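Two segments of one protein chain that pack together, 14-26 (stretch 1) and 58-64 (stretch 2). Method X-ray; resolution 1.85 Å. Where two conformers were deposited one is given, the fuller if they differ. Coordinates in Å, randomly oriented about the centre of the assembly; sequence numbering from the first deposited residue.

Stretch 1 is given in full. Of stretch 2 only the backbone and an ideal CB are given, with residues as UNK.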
# COMPACT_ATOMS: atom_id res chain seq x y z
N ASP A 14 6.95 10.67 6.52
CA ASP A 14 6.41 11.49 7.59
C ASP A 14 7.14 12.78 7.68
O ASP A 14 8.34 12.77 7.58
CB ASP A 14 6.68 10.85 8.94
CG ASP A 14 5.52 10.11 9.46
OD1 ASP A 14 5.23 9.05 8.86
OD2 ASP A 14 4.90 10.59 10.43
N PHE A 15 6.40 13.85 7.99
CA PHE A 15 6.91 15.19 7.96
C PHE A 15 6.54 15.81 9.24
O PHE A 15 5.65 15.34 9.96
CB PHE A 15 6.31 15.99 6.82
CG PHE A 15 6.49 15.34 5.50
CD1 PHE A 15 5.57 14.47 5.07
CD2 PHE A 15 7.63 15.53 4.73
CE1 PHE A 15 5.73 13.84 3.89
CE2 PHE A 15 7.79 14.88 3.51
CZ PHE A 15 6.85 14.03 3.12
N ILE A 16 7.29 16.84 9.56
CA ILE A 16 7.10 17.58 10.75
C ILE A 16 5.87 18.49 10.85
O ILE A 16 5.56 18.98 11.95
CB ILE A 16 8.28 18.55 10.85
CG1 ILE A 16 9.49 17.85 11.40
CG2 ILE A 16 7.91 19.73 11.64
CD1 ILE A 16 10.47 18.87 11.81
N ASN A 17 5.32 18.86 9.71
CA ASN A 17 4.27 19.86 9.61
C ASN A 17 3.74 19.77 8.21
O ASN A 17 4.41 19.23 7.35
CB ASN A 17 4.82 21.27 9.85
CG ASN A 17 5.92 21.66 8.86
OD1 ASN A 17 5.82 21.49 7.64
ND2 ASN A 17 6.96 22.21 9.38
N ASP A 18 2.61 20.43 8.02
CA ASP A 18 1.87 20.54 6.78
C ASP A 18 2.67 21.17 5.65
O ASP A 18 2.60 20.68 4.55
CB ASP A 18 0.62 21.37 7.08
CG ASP A 18 -0.36 21.34 5.96
OD1 ASP A 18 -0.89 20.23 5.68
OD2 ASP A 18 -0.58 22.42 5.35
N VAL A 19 3.40 22.25 5.93
CA VAL A 19 4.27 22.95 4.98
C VAL A 19 5.25 21.95 4.38
O VAL A 19 5.32 21.79 3.14
CB VAL A 19 5.05 24.13 5.69
CG1 VAL A 19 6.20 24.65 4.84
CG2 VAL A 19 4.11 25.27 5.99
N ASP A 20 5.96 21.20 5.22
CA ASP A 20 7.00 20.31 4.72
C ASP A 20 6.37 19.27 3.86
O ASP A 20 6.87 18.96 2.76
CB ASP A 20 7.71 19.59 5.81
CG ASP A 20 8.66 20.46 6.47
OD1 ASP A 20 8.72 21.59 5.94
OD2 ASP A 20 9.31 20.02 7.42
N MSE A 21 5.28 18.69 4.37
CA MSE A 21 4.51 17.68 3.57
C MSE A 21 4.08 18.16 2.21
O MSE A 21 4.15 17.40 1.20
CB MSE A 21 3.26 17.29 4.37
CG MSE A 21 2.57 16.07 3.95
SE MSE A 21 0.79 16.04 4.74
CE MSE A 21 0.15 15.02 3.27
N GLU A 22 3.49 19.35 2.14
CA GLU A 22 2.99 19.80 0.83
C GLU A 22 4.17 20.21 -0.08
O GLU A 22 4.10 20.08 -1.29
CB GLU A 22 2.01 20.97 0.97
CG GLU A 22 0.63 20.63 1.54
CD GLU A 22 -0.09 19.53 0.80
OE1 GLU A 22 -0.02 19.48 -0.45
OE2 GLU A 22 -0.74 18.70 1.48
N LEU A 23 5.25 20.72 0.51
CA LEU A 23 6.47 20.99 -0.31
C LEU A 23 6.97 19.72 -0.99
O LEU A 23 7.36 19.73 -2.17
CB LEU A 23 7.56 21.63 0.56
CG LEU A 23 7.55 23.12 0.93
CD1 LEU A 23 8.40 23.46 2.19
CD2 LEU A 23 8.00 24.01 -0.26
N PHE A 24 6.85 18.60 -0.28
CA PHE A 24 7.18 17.30 -0.83
C PHE A 24 6.22 16.86 -1.88
O PHE A 24 6.68 16.41 -2.95
CB PHE A 24 7.22 16.25 0.30
CG PHE A 24 7.69 14.93 -0.14
CD1 PHE A 24 9.05 14.67 -0.25
CD2 PHE A 24 6.76 13.91 -0.45
CE1 PHE A 24 9.48 13.42 -0.70
CE2 PHE A 24 7.18 12.68 -0.88
CZ PHE A 24 8.54 12.44 -1.04
N ILE A 25 4.92 16.92 -1.60
CA ILE A 25 3.91 16.51 -2.66
C ILE A 25 4.13 17.29 -3.96
O ILE A 25 4.01 16.74 -5.07
CB ILE A 25 2.43 16.69 -2.18
CG1 ILE A 25 1.97 15.54 -1.28
CG2 ILE A 25 1.46 16.77 -3.25
CD1 ILE A 25 1.84 15.91 0.12
N ASP A 26 4.35 18.59 -3.82
CA ASP A 26 4.54 19.48 -4.96
C ASP A 26 5.80 19.08 -5.75
O ASP A 26 5.76 18.94 -6.99
CB ASP A 26 4.58 20.92 -4.46
CG ASP A 26 4.50 21.95 -5.61
OD1 ASP A 26 3.61 21.82 -6.48
OD2 ASP A 26 5.37 22.82 -5.64
N UNK A 58 -0.76 13.73 12.31
CA UNK A 58 0.48 13.40 11.65
C UNK A 58 0.38 13.88 10.23
O UNK A 58 -0.71 14.02 9.68
CB UNK A 58 0.78 11.90 11.71
N UNK A 59 1.55 14.09 9.64
CA UNK A 59 1.63 14.51 8.27
C UNK A 59 2.26 13.42 7.44
O UNK A 59 3.46 13.27 7.46
CB UNK A 59 2.42 15.82 8.14
N UNK A 60 1.50 12.69 6.62
CA UNK A 60 2.03 11.44 6.21
C UNK A 60 1.38 11.00 4.91
O UNK A 60 0.21 11.12 4.76
CB UNK A 60 1.84 10.39 7.31
N UNK A 61 2.22 10.55 4.02
CA UNK A 61 1.73 9.97 2.74
C UNK A 61 2.26 8.59 2.64
O UNK A 61 3.33 8.28 3.09
CB UNK A 61 2.15 10.79 1.52
N UNK A 62 1.49 7.72 1.97
CA UNK A 62 2.02 6.46 1.55
C UNK A 62 2.12 6.48 0.03
O UNK A 62 1.15 6.76 -0.67
CB UNK A 62 1.16 5.30 2.05
N UNK A 63 3.30 6.14 -0.47
CA UNK A 63 3.60 6.03 -1.87
C UNK A 63 3.66 4.56 -2.31
O UNK A 63 4.36 3.72 -1.68
CB UNK A 63 4.92 6.74 -2.18
N UNK A 64 2.94 4.19 -3.35
CA UNK A 64 2.96 2.84 -3.75
C UNK A 64 3.64 2.78 -5.12
O UNK A 64 3.35 3.59 -5.98
CB UNK A 64 1.55 2.25 -3.77

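Stretch 2 runs as an extended strand beside the start of stretch 1 and then alongside the helix that begins at Asp18, so its residues meet first a neighbouring strand and later a side of the helix.

At position 58 the CA-to-CB bond points sideways, and the nearest atom of stretch 1 is a carboxylate oxygen, with Asp14 OD2 4.5 Å from the ideal CB. Little is asked of the side chain here, and many residues would do. The deposited one is Val58, whose contact with Asp14 is slight.

Position 59 is far more demanding. Its carbonyl oxygen accepts a hydrogen bond from Phe15 N (3.0 Å from N to O), and its CB lies on the same face of the sheet as the side chain of Phe15. The ideal CB is 3.7 Å from Phe15 O, 3.8 Å from Met21 SE and 4.0 Å from Asn17 O, so a side chain here can lie along the turn that leads into the helix. Leucine, isoleucine, methionine or an aromatic residue could cover that backbone; a flat ring could lie with a face against it. Phe59 is found, with chi1 in the m well. One face of its ring lies against the chain entering the helix, CD2 being 3.6 Å from Asn17 CA and CD1 3.7 Å from Asp18 N, while Met21 SE sits at the ring edge, near its plane. A water joins the backbones beside it, accepting from Phe59 N and donating to Phe15 O, its oxygen 2.7 Å from each.

At position 60 the side chain leaves from the other face, that of Asp14, with which this residue forms an antiparallel, non-hydrogen-bonded pair. Asp14 OD1 is 4.0 Å from the ideal CB, so the site offers negative charge: lysine or arginine would suit, as would a neutral donor such as asparagine, glutamine, serine or threonine. Arg60 takes the place, its chain t, t and then m, which brings the guanidinium back to the carboxylate. The salt bridge is closest between NE and Asp14 OD1, a hydrogen bond of 2.8 Å; weak bonds to Asp14 OD2 come from NE at 3.2 Å and NH2 at 3.3 Å.

Position 61 points toward stretch 1, into a space bordered by Phe15, Met21 and Ile25. Met21 CE is 5.0 Å from the ideal CB, and Phe15 CE1 and Ile25 CD1 are each 5.3 Å from it. A moderate apolar side chain such as valine, isoleucine or leucine fits. With Val61, CG1 touches Met21 CE at 3.5 Å and Ile25 CD1 at 4.0 Å, while CG2 lies 4.3 Å from Phe15 CE1.

Position 62, Val62, is out of reach of stretch 1.

Position 63 points toward stretch 1, but a side chain of some length is needed to meet Phe24; leucine, an aromatic residue or methionine could do so. Met63, present as selenomethionine, brings SE to 3.9 Å from Phe24 CE2, at the ring's edge.

Position 64, also out of reach, is Thr64.

Stretch 2, residues 58-64: VFRVVMT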
# COMPACT_ATOMS: atom_id res chain seq x y z
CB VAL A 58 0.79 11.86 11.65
CG1 VAL A 58 0.91 11.36 13.05
CG2 VAL A 58 -0.21 11.12 10.89
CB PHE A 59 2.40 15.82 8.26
CG PHE A 59 1.79 16.81 9.13
CD1 PHE A 59 0.64 17.44 8.78
CD2 PHE A 59 2.29 16.99 10.39
CE1 PHE A 59 0.01 18.34 9.66
CE2 PHE A 59 1.69 17.89 11.30
CZ PHE A 59 0.54 18.58 10.92
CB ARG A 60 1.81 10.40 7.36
CG ARG A 60 2.35 8.98 7.13
CD ARG A 60 2.03 8.00 8.33
NE ARG A 60 2.64 8.44 9.62
CZ ARG A 60 2.26 7.98 10.81
NH1 ARG A 60 1.36 7.05 10.93
NH2 ARG A 60 2.84 8.46 11.91
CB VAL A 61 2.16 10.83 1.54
CG1 VAL A 61 1.49 12.25 1.68
CG2 VAL A 61 3.68 10.95 1.41
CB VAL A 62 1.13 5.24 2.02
CG1 VAL A 62 1.64 3.89 1.42
CG2 VAL A 62 1.12 5.18 3.54
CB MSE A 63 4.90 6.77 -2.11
CG MSE A 63 4.73 8.27 -1.85
SE MSE A 63 6.40 9.15 -2.35
CE MSE A 63 7.52 8.61 -0.95
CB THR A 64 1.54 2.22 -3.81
OG1 THR A 64 0.87 2.78 -4.93
CG2 THR A 64 0.75 2.49 -2.53
O HOH W 1 3.87 13.56 10.99
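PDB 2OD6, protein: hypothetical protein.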